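Local structure of chemosensory protein (Mamestra brassicae, 1N8V) at residues K20-R33 with E77-D89. The protein binds long-chain lipid-like ligands such as bromo-dodecanol in a helical hydrophobic interior and probably carries chemical signals in the moth. Sequence-based numbering, arbitrary orientation.
Sequences KRLLVAYVNCVMER and EIEIWRELTAKYD. With BDD (bromo-dodecanol), chain E; BDD (bromo-dodecanol), chain C.
Two near-parallel helices wall the lipid pocket of this all-helical chemosensory protein where Val27 and Val30 of helix 20-30 meet Ile80 and Leu84 of helix 78-88, the segment axes approaching to 11.2 Å at 24°. Val27 CG2 lies 3.8 Å from Ile80 CG2, while Leu84 CD2 is shared between Val30 CG1 and Met31 SD, the sulfur at 3.6 Å. Turns at chi2 (-59°) and chi3 (-62°) bring the Met31 methyl CE back against Glu83 and CD of Lys87. Where helix 20-30 ends in a Schellman motif at Glu32, Tyr88 presents its ring edge to Val30 O and donates from OH to it (2.6 Å), on a lone pair in the carbonyl plane; a water links the same hydroxyl to Glu32 OE2. Glu32 OE2 also takes Lys87 NZ at 3.0 Å from above the carboxylate plane, completing a salt bridge. Arg33 grips Glu83 end-on, NH1 to OE2 (2.8 Å) and NH2 to OE1 (2.9 Å), the two planes inclined. At the other end Lys20 NZ is modelled implausibly close to OE2 of Glu77, the N-cap residue of helix 78-88, leaving that salt bridge doubtful in detail. Inward, Val30 CG2 and Leu84 CD1 border the bromine end of one bromo-dodecanol, and Asp89 OD2 accepts the hydroxyl of another. Helix 60-76 packs against Ile80 and Leu84 through Leu73, and helix 38-53 covers Val30 and Tyr88 through Leu47.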
ATOM      1  N   LYS A  20      -3.933  -0.035  14.814  1.00 14.96           N
ATOM      2  CA  LYS A  20      -2.577   0.464  14.611  1.00 15.42           C
ATOM      3  C   LYS A  20      -1.512  -0.621  14.648  1.00 15.05           C
ATOM      4  O   LYS A  20      -0.581  -0.600  13.843  1.00 14.13           O
ATOM      5  CB  LYS A  20      -2.250   1.526  15.657  1.00 16.32           C
ATOM      6  CG  LYS A  20      -0.872   2.143  15.467  1.00 18.90           C
ATOM      7  CD  LYS A  20      -0.926   3.356  14.606  1.00 23.72           C
ATOM      8  CE  LYS A  20      -1.559   4.502  15.392  1.00 26.38           C
ATOM      9  NZ  LYS A  20      -1.862   5.696  14.559  1.00 29.48           N
ATOM     10  N   ARG A  21      -1.632  -1.563  15.581  1.00 14.12           N
ATOM     11  CA  ARG A  21      -0.660  -2.647  15.660  1.00 15.26           C
ATOM     12  C   ARG A  21      -0.638  -3.467  14.360  1.00 14.66           C
ATOM     13  O   ARG A  21       0.432  -3.842  13.877  1.00 14.42           O
ATOM     14  CB  ARG A  21      -0.933  -3.561  16.858  1.00 16.47           C
ATOM     15  CG  ARG A  21      -0.909  -2.851  18.205  1.00 17.81           C
ATOM     16  CD  ARG A  21       0.487  -2.648  18.803  1.00 17.84           C
ATOM     17  NE  ARG A  21       1.293  -1.625  18.147  1.00 18.10           N
ATOM     18  CZ  ARG A  21       1.061  -0.310  18.142  1.00 21.34           C
ATOM     19  NH1 ARG A  21       1.900   0.506  17.511  1.00 21.84           N
ATOM     20  NH2 ARG A  21       0.004   0.204  18.766  1.00 25.13           N
ATOM     21  N   LEU A  22      -1.802  -3.743  13.785  1.00 13.71           N
ATOM     22  CA  LEU A  22      -1.850  -4.538  12.560  1.00 13.84           C
ATOM     23  C   LEU A  22      -1.293  -3.732  11.390  1.00 13.20           C
ATOM     24  O   LEU A  22      -0.523  -4.233  10.572  1.00 12.19           O
ATOM     25  CB  LEU A  22      -3.276  -4.967  12.259  1.00 14.39           C
ATOM     26  CG  LEU A  22      -4.054  -5.821  13.274  1.00 17.40           C
ATOM     27  CD1 LEU A  22      -5.422  -6.208  12.743  1.00 18.30           C
ATOM     28  CD2 LEU A  22      -3.250  -7.020  13.611  1.00 19.06           C
ATOM     29  N   LEU A  23      -1.667  -2.466  11.309  1.00 11.18           N
ATOM     30  CA  LEU A  23      -1.201  -1.617  10.226  1.00 12.01           C
ATOM     31  C   LEU A  23       0.334  -1.443  10.266  1.00 12.11           C
ATOM     32  O   LEU A  23       1.026  -1.580   9.237  1.00 12.30           O
ATOM     33  CB  LEU A  23      -1.940  -0.283  10.308  1.00 11.77           C
ATOM     34  CG  LEU A  23      -1.487   0.791   9.330  1.00 13.35           C
ATOM     35  CD1 LEU A  23      -1.567   0.324   7.870  1.00 14.92           C
ATOM     36  CD2 LEU A  23      -2.300   2.085   9.558  1.00 15.06           C
ATOM     37  N   VAL A  24       0.882  -1.162  11.457  1.00 12.14           N
ATOM     38  CA  VAL A  24       2.324  -0.940  11.584  1.00 13.59           C
ATOM     39  C   VAL A  24       3.141  -2.177  11.212  1.00 11.82           C
ATOM     40  O   VAL A  24       4.225  -2.062  10.660  1.00 11.14           O
ATOM     41  CB  VAL A  24       2.700  -0.420  13.004  1.00 14.58           C
ATOM     42  CG1 VAL A  24       4.195  -0.539  13.285  1.00 17.35           C
ATOM     43  CG2 VAL A  24       2.211   1.012  13.183  1.00 16.39           C
ATOM     44  N   ALA A  25       2.618  -3.361  11.489  1.00 11.12           N
ATOM     45  CA  ALA A  25       3.322  -4.573  11.102  1.00 11.24           C
ATOM     46  C   ALA A  25       3.498  -4.612   9.584  1.00 10.82           C
ATOM     47  O   ALA A  25       4.578  -4.964   9.111  1.00 11.53           O
ATOM     48  CB  ALA A  25       2.587  -5.808  11.571  1.00 11.70           C
ATOM     49  N   TYR A  26       2.452  -4.268   8.812  1.00 11.27           N
ATOM     50  CA  TYR A  26       2.586  -4.262   7.360  1.00 10.51           C
ATOM     51  C   TYR A  26       3.500  -3.127   6.896  1.00 10.28           C
ATOM     52  O   TYR A  26       4.351  -3.309   6.027  1.00 10.77           O
ATOM     53  CB  TYR A  26       1.228  -4.107   6.667  1.00 11.34           C
ATOM     54  CG  TYR A  26       0.347  -5.307   6.734  1.00 11.98           C
ATOM     55  CD1 TYR A  26       0.643  -6.440   5.991  1.00 13.92           C
ATOM     56  CD2 TYR A  26      -0.791  -5.317   7.512  1.00 11.48           C
ATOM     57  CE1 TYR A  26      -0.205  -7.564   6.044  1.00 15.76           C
ATOM     58  CE2 TYR A  26      -1.614  -6.414   7.585  1.00 15.39           C
ATOM     59  CZ  TYR A  26      -1.326  -7.530   6.842  1.00 16.08           C
ATOM     60  OH  TYR A  26      -2.168  -8.638   6.919  1.00 19.98           O
ATOM     61  N   VAL A  27       3.373  -1.957   7.516  1.00 10.99           N
ATOM     62  CA  VAL A  27       4.226  -0.843   7.140  1.00 11.02           C
ATOM     63  C   VAL A  27       5.727  -1.139   7.377  1.00 10.97           C
ATOM     64  O   VAL A  27       6.563  -0.904   6.502  1.00 10.95           O
ATOM     65  CB  VAL A  27       3.842   0.450   7.888  1.00 11.70           C
ATOM     66  CG1 VAL A  27       4.841   1.530   7.586  1.00 12.85           C
ATOM     67  CG2 VAL A  27       2.454   0.872   7.492  1.00 12.16           C
ATOM     68  N   ASN A  28       6.059  -1.680   8.550  1.00 10.47           N
ATOM     69  CA  ASN A  28       7.460  -2.006   8.832  1.00 10.80           C
ATOM     70  C   ASN A  28       8.011  -3.069   7.890  1.00 10.38           C
ATOM     71  O   ASN A  28       9.180  -3.027   7.497  1.00 10.96           O
ATOM     72  CB  ASN A  28       7.632  -2.416  10.298  1.00 10.90           C
ATOM     73  CG  ASN A  28       7.413  -1.262  11.281  1.00 11.98           C
ATOM     74  OD1 ASN A  28       7.114  -1.488  12.487  1.00 13.96           O
ATOM     75  ND2 ASN A  28       7.542  -0.057  10.805  1.00 12.80           N
ATOM     76  N   CYS A  29       7.156  -4.012   7.494  1.00  9.88           N
ATOM     77  CA  CYS A  29       7.577  -5.030   6.533  1.00 11.19           C
ATOM     78  C   CYS A  29       7.916  -4.388   5.175  1.00 10.25           C
ATOM     79  O   CYS A  29       8.990  -4.612   4.591  1.00 11.77           O
ATOM     80  CB  CYS A  29       6.465  -6.063   6.344  1.00 11.58           C
ATOM     81  SG  CYS A  29       6.501  -7.067   4.817  1.00 12.98           S
ATOM     82  N   VAL A  30       6.992  -3.594   4.650  1.00 11.07           N
ATOM     83  CA  VAL A  30       7.183  -2.988   3.331  1.00 11.57           C
ATOM     84  C   VAL A  30       8.311  -1.967   3.346  1.00 11.80           C
ATOM     85  O   VAL A  30       8.984  -1.773   2.339  1.00 11.39           O
ATOM     86  CB  VAL A  30       5.839  -2.395   2.821  1.00 11.87           C
ATOM     87  CG1 VAL A  30       6.008  -1.589   1.581  1.00 14.90           C
ATOM     88  CG2 VAL A  30       4.848  -3.499   2.572  1.00 12.50           C
ATOM     89  N   MET A  31       8.555  -1.335   4.497  1.00 11.16           N
ATOM     90  CA  MET A  31       9.672  -0.392   4.622  1.00 12.54           C
ATOM     91  C   MET A  31      11.014  -1.118   4.876  1.00 13.95           C
ATOM     92  O   MET A  31      12.043  -0.474   5.046  1.00 15.86           O
ATOM     93  CB  MET A  31       9.422   0.610   5.756  1.00 12.28           C
ATOM     94  CG  MET A  31       8.378   1.638   5.430  1.00 12.75           C
ATOM     95  SD  MET A  31       8.683   2.680   3.982  1.00 13.27           S
ATOM     96  CE  MET A  31      10.220   3.491   4.527  1.00 15.42           C
ATOM     97  N   GLU A  32      11.003  -2.453   4.882  1.00 13.99           N
ATOM     98  CA  GLU A  32      12.215  -3.264   5.051  1.00 15.51           C
ATOM     99  C   GLU A  32      12.947  -3.022   6.383  1.00 16.18           C
ATOM    100  O   GLU A  32      14.186  -2.965   6.440  1.00 17.67           O
ATOM    101  CB  GLU A  32      13.134  -3.098   3.826  1.00 16.28           C
ATOM    102  CG  GLU A  32      12.455  -3.428   2.481  1.00 17.53           C
ATOM    103  CD  GLU A  32      13.419  -3.563   1.300  1.00 19.63           C
ATOM    104  OE1 GLU A  32      14.295  -4.471   1.353  1.00 22.95           O
ATOM    105  OE2 GLU A  32      13.298  -2.801   0.309  1.00 21.23           O
ATOM    106  N   ARG A  33      12.158  -2.902   7.446  1.00 15.59           N
ATOM    107  CA  ARG A  33      12.699  -2.724   8.798  1.00 16.38           C
ATOM    108  C   ARG A  33      12.012  -3.612   9.845  1.00 16.68           C
ATOM    109  O   ARG A  33      12.298  -3.492  11.036  1.00 18.63           O
ATOM    110  CB  ARG A  33      12.631  -1.259   9.219  1.00 16.83           C
ATOM    111  CG  ARG A  33      11.251  -0.675   9.281  1.00 16.80           C
ATOM    112  CD  ARG A  33      11.216   0.734   9.893  1.00 18.81           C
ATOM    113  NE  ARG A  33       9.869   1.293   9.909  1.00 19.66           N
ATOM    114  CZ  ARG A  33       9.477   2.414   9.302  1.00 18.32           C
ATOM    115  NH1 ARG A  33       8.219   2.796   9.423  1.00 20.39           N
ATOM    116  NH2 ARG A  33      10.309   3.160   8.588  1.00 21.26           N
ATOM    117  N   GLU A  77      -2.386   9.184   8.561  1.00 13.76           N
ATOM    118  CA  GLU A  77      -1.039   8.725   8.900  1.00 13.77           C
ATOM    119  C   GLU A  77      -0.051   9.350   7.943  1.00 13.71           C
ATOM    120  O   GLU A  77       0.662   8.668   7.206  1.00 13.44           O
ATOM    121  CB  GLU A  77      -0.925   7.194   8.854  1.00 13.93           C
ATOM    122  CG  GLU A  77      -1.824   6.447   9.840  1.00 15.62           C
ATOM    123  CD  GLU A  77      -1.406   6.598  11.289  1.00 17.57           C
ATOM    124  OE1 GLU A  77      -0.365   7.230  11.582  1.00 19.94           O
ATOM    125  OE2 GLU A  77      -2.144   6.073  12.165  1.00 20.31           O
ATOM    126  N   ILE A  78      -0.000  10.673   7.979  1.00 13.88           N
ATOM    127  CA  ILE A  78       0.820  11.431   7.038  1.00 13.85           C
ATOM    128  C   ILE A  78       2.291  11.009   7.001  1.00 13.70           C
ATOM    129  O   ILE A  78       2.864  10.883   5.936  1.00 13.13           O
ATOM    130  CB  ILE A  78       0.703  12.919   7.358  1.00 14.99           C
ATOM    131  CG1 ILE A  78      -0.756  13.371   7.208  1.00 17.02           C
ATOM    132  CG2 ILE A  78       1.644  13.732   6.467  1.00 16.70           C
ATOM    133  CD1 ILE A  78      -1.002  14.781   7.692  1.00 18.75           C
ATOM    134  N   GLU A  79       2.895  10.775   8.158  1.00 12.96           N
ATOM    135  CA  GLU A  79       4.287  10.364   8.217  1.00 13.67           C
ATOM    136  C   GLU A  79       4.516   9.018   7.511  1.00 12.73           C
ATOM    137  O   GLU A  79       5.530   8.828   6.849  1.00 14.22           O
ATOM    138  CB  GLU A  79       4.736  10.274   9.680  1.00 14.31           C
ATOM    139  CG  GLU A  79       4.628  11.563  10.472  1.00 18.04           C
ATOM    140  CD  GLU A  79       3.220  11.880  10.957  1.00 20.89           C
ATOM    141  OE1 GLU A  79       2.346  10.972  11.074  1.00 20.32           O
ATOM    142  OE2 GLU A  79       2.979  13.074  11.238  1.00 24.05           O
ATOM    143  N   ILE A  80       3.577   8.086   7.676  1.00 12.63           N
ATOM    144  CA  ILE A  80       3.681   6.776   7.011  1.00 12.59           C
ATOM    145  C   ILE A  80       3.541   6.966   5.489  1.00 11.91           C
ATOM    146  O   ILE A  80       4.337   6.453   4.721  1.00 11.82           O
ATOM    147  CB  ILE A  80       2.641   5.796   7.565  1.00 12.32           C
ATOM    148  CG1 ILE A  80       2.986   5.400   9.013  1.00 14.26           C
ATOM    149  CG2 ILE A  80       2.524   4.576   6.649  1.00 12.60           C
ATOM    150  CD1 ILE A  80       1.936   4.546   9.672  1.00 14.89           C
ATOM    151  N   TRP A  81       2.539   7.727   5.064  1.00 11.62           N
ATOM    152  CA  TRP A  81       2.392   8.027   3.634  1.00 10.49           C
ATOM    153  C   TRP A  81       3.675   8.614   3.063  1.00 11.67           C
ATOM    154  O   TRP A  81       4.172   8.154   2.033  1.00 12.01           O
ATOM    155  CB  TRP A  81       1.239   9.004   3.394  1.00 10.38           C
ATOM    156  CG  TRP A  81       1.194   9.610   2.010  1.00 11.53           C
ATOM    157  CD1 TRP A  81       1.332  10.926   1.715  1.00 10.46           C
ATOM    158  CD2 TRP A  81       1.040   8.939   0.736  1.00 10.70           C
ATOM    159  NE1 TRP A  81       1.232  11.134   0.357  1.00 10.94           N
ATOM    160  CE2 TRP A  81       1.048   9.930  -0.268  1.00 10.12           C
ATOM    161  CE3 TRP A  81       0.836   7.614   0.343  1.00 11.67           C
ATOM    162  CZ2 TRP A  81       0.892   9.623  -1.620  1.00 11.03           C
ATOM    163  CZ3 TRP A  81       0.718   7.329  -0.992  1.00 10.51           C
ATOM    164  CH2 TRP A  81       0.730   8.314  -1.953  1.00 11.89           C
ATOM    165  N   ARG A  82       4.232   9.600   3.748  1.00 11.63           N
ATOM    166  CA  ARG A  82       5.426  10.232   3.213  1.00 12.83           C
ATOM    167  C   ARG A  82       6.631   9.297   3.064  1.00 12.68           C
ATOM    168  O   ARG A  82       7.372   9.389   2.065  1.00 12.23           O
ATOM    169  CB  ARG A  82       5.749  11.487   3.986  1.00 14.42           C
ATOM    170  CG  ARG A  82       4.730  12.520   3.614  1.00 16.34           C
ATOM    171  CD  ARG A  82       4.975  13.802   4.259  1.00 17.76           C
ATOM    172  NE  ARG A  82       4.034  14.805   3.806  1.00 19.47           N
ATOM    173  CZ  ARG A  82       4.179  16.094   4.026  1.00 23.15           C
ATOM    174  NH1 ARG A  82       3.265  16.940   3.586  1.00 24.52           N
ATOM    175  NH2 ARG A  82       5.249  16.533   4.661  1.00 25.10           N
ATOM    176  N   GLU A  83       6.842   8.423   4.035  1.00 12.47           N
ATOM    177  CA  GLU A  83       7.985   7.539   3.937  1.00 12.37           C
ATOM    178  C   GLU A  83       7.768   6.501   2.863  1.00 11.98           C
ATOM    179  O   GLU A  83       8.720   6.121   2.158  1.00 12.28           O
ATOM    180  CB  GLU A  83       8.355   6.884   5.281  1.00 13.18           C
ATOM    181  CG  GLU A  83       7.376   5.873   5.821  1.00 16.71           C
ATOM    182  CD  GLU A  83       7.805   5.349   7.172  1.00 19.18           C
ATOM    183  OE1 GLU A  83       9.007   5.506   7.491  1.00 24.69           O
ATOM    184  OE2 GLU A  83       6.973   4.792   7.899  1.00 21.66           O
ATOM    185  N   LEU A  84       6.524   6.044   2.679  1.00 11.48           N
ATOM    186  CA  LEU A  84       6.246   5.040   1.655  1.00 11.88           C
ATOM    187  C   LEU A  84       6.379   5.603   0.245  1.00 11.58           C
ATOM    188  O   LEU A  84       6.986   5.001  -0.625  1.00 11.49           O
ATOM    189  CB  LEU A  84       4.844   4.451   1.856  1.00 11.71           C
ATOM    190  CG  LEU A  84       4.695   3.454   2.991  1.00 12.38           C
ATOM    191  CD1 LEU A  84       3.227   3.202   3.270  1.00 13.43           C
ATOM    192  CD2 LEU A  84       5.362   2.158   2.643  1.00 13.14           C
ATOM    193  N   THR A  85       5.768   6.757   0.001  1.00 11.29           N
ATOM    194  CA  THR A  85       5.865   7.345  -1.345  1.00 11.68           C
ATOM    195  C   THR A  85       7.326   7.748  -1.659  1.00 11.64           C
ATOM    196  O   THR A  85       7.787   7.588  -2.783  1.00 11.87           O
ATOM    197  CB  THR A  85       4.832   8.462  -1.547  1.00 11.53           C
ATOM    198  OG1 THR A  85       4.763   8.828  -2.945  1.00 12.57           O
ATOM    199  CG2 THR A  85       5.185   9.720  -0.757  1.00 11.92           C
ATOM    200  N   ALA A  86       8.067   8.221  -0.666  1.00 11.59           N
ATOM    201  CA  ALA A  86       9.467   8.557  -0.890  1.00 11.59           C
ATOM    202  C   ALA A  86      10.321   7.336  -1.242  1.00 12.14           C
ATOM    203  O   ALA A  86      11.222   7.434  -2.082  1.00 12.40           O
ATOM    204  CB  ALA A  86      10.073   9.305   0.305  1.00 12.25           C
ATOM    205  N   LYS A  87      10.068   6.201  -0.594  1.00 11.58           N
ATOM    206  CA  LYS A  87      10.860   5.011  -0.851  1.00 12.11           C
ATOM    207  C   LYS A  87      10.498   4.351  -2.181  1.00 11.82           C
ATOM    208  O   LYS A  87      11.373   4.002  -2.983  1.00 12.37           O
ATOM    209  CB  LYS A  87      10.702   3.998   0.300  1.00 11.82           C
ATOM    210  CG  LYS A  87      11.392   2.645   0.029  1.00 12.38           C
ATOM    211  CD  LYS A  87      11.366   1.752   1.258  1.00 13.67           C
ATOM    212  CE  LYS A  87      11.795   0.324   0.931  1.00 16.28           C
ATOM    213  NZ  LYS A  87      13.242   0.231   0.620  1.00 19.01           N
ATOM    214  N   TYR A  88       9.202   4.133  -2.398  1.00 11.71           N
ATOM    215  CA  TYR A  88       8.740   3.389  -3.581  1.00 11.88           C
ATOM    216  C   TYR A  88       8.448   4.240  -4.823  1.00 12.77           C
ATOM    217  O   TYR A  88       8.394   3.713  -5.927  1.00 12.95           O
ATOM    218  CB  TYR A  88       7.504   2.553  -3.203  1.00 12.16           C
ATOM    219  CG  TYR A  88       7.881   1.311  -2.407  1.00 11.96           C
ATOM    220  CD1 TYR A  88       8.246   0.147  -3.052  1.00 11.51           C
ATOM    221  CD2 TYR A  88       7.878   1.311  -1.020  1.00 11.37           C
ATOM    222  CE1 TYR A  88       8.607  -0.982  -2.342  1.00 11.15           C
ATOM    223  CE2 TYR A  88       8.240   0.201  -0.300  1.00 10.96           C
ATOM    224  CZ  TYR A  88       8.592  -0.956  -0.968  1.00 10.51           C
ATOM    225  OH  TYR A  88       8.950  -2.109  -0.275  1.00 12.06           O
ATOM    226  N   ASP A  89       8.245   5.539  -4.651  1.00 11.86           N
ATOM    227  CA  ASP A  89       7.950   6.429  -5.788  1.00 11.65           C
ATOM    228  C   ASP A  89       8.814   7.686  -5.679  1.00 11.99           C
ATOM    229  O   ASP A  89       8.290   8.786  -5.615  1.00 11.76           O
ATOM    230  CB  ASP A  89       6.456   6.758  -5.768  1.00 11.73           C
ATOM    231  CG  ASP A  89       5.946   7.417  -7.030  1.00 11.68           C
ATOM    232  OD1 ASP A  89       6.672   7.500  -8.066  1.00 12.15           O
ATOM    233  OD2 ASP A  89       4.780   7.903  -7.038  1.00 13.74           O
TER
HETATM  234  O1  BDD E 503       3.254   7.555  -4.756  1.00 14.89           O
HETATM  235  C1  BDD E 503       2.636   6.269  -4.689  1.00 15.98           C
HETATM  236  C2  BDD E 503       3.042   5.541  -3.402  1.00 15.65           C
HETATM  237  C3  BDD E 503       2.190   4.287  -3.222  1.00 18.22           C
HETATM  238  C4  BDD E 503       2.451   3.551  -1.905  1.00 23.01           C
HETATM  239  C5  BDD E 503       1.149   2.954  -1.357  1.00 26.39           C
HETATM  240  C6  BDD E 503       1.247   1.474  -1.034  1.00 28.40           C
HETATM  241  C7  BDD E 503      -0.069   0.912  -0.489  1.00 27.84           C
HETATM  242  C8  BDD E 503      -0.507  -0.334  -1.227  1.00 27.29           C
HETATM  243  C9  BDD E 503      -1.616  -1.077  -0.494  1.00 24.76           C
HETATM  244  C10 BDD E 503      -2.052  -2.332  -1.255  1.00 23.08           C
HETATM  245  C11 BDD E 503      -3.497  -2.776  -1.010  1.00 21.05           C
HETATM  246  C12 BDD E 503      -4.121  -3.633  -2.158  1.00 14.41           C
HETATM  247 BR   BDD E 503      -5.085  -4.724  -1.458  1.00  9.04          BR
HETATM  248  O1  BDD C 501      -6.008  -7.156  -1.692  1.00 35.99           O
HETATM  249  C1  BDD C 501      -5.339  -7.386  -0.461  1.00 34.90           C
HETATM  250  C2  BDD C 501      -3.993  -8.057  -0.723  1.00 33.87           C
HETATM  251  C3  BDD C 501      -2.889  -7.399   0.094  1.00 32.81           C
HETATM  252  C4  BDD C 501      -2.810  -7.964   1.505  1.00 31.84           C
HETATM  253  C5  BDD C 501      -1.963  -7.059   2.394  1.00 29.36           C
HETATM  254  C6  BDD C 501      -2.786  -5.923   3.007  1.00 26.44           C
HETATM  255  C7  BDD C 501      -1.915  -4.834   3.631  1.00 22.70           C
HETATM  256  C8  BDD C 501      -2.658  -3.503   3.756  1.00 20.88           C
HETATM  257  C9  BDD C 501      -1.866  -2.510   4.600  1.00 20.29           C
HETATM  258  C10 BDD C 501      -0.785  -1.805   3.792  1.00 18.97           C
HETATM  259  C11 BDD C 501      -0.067  -0.734   4.594  1.00 18.20           C
HETATM  260  C12 BDD C 501       0.954   0.028   3.751  1.00 18.80           C
HETATM  261 BR   BDD C 501       2.333  -0.819   3.587  1.00  2.02          BR
HETATM  262  O   HOH W   1      14.110   0.795   3.413  1.00 36.59           O
HETATM  263  O   HOH W   2      11.272  -2.997  -1.525  1.00 20.11           O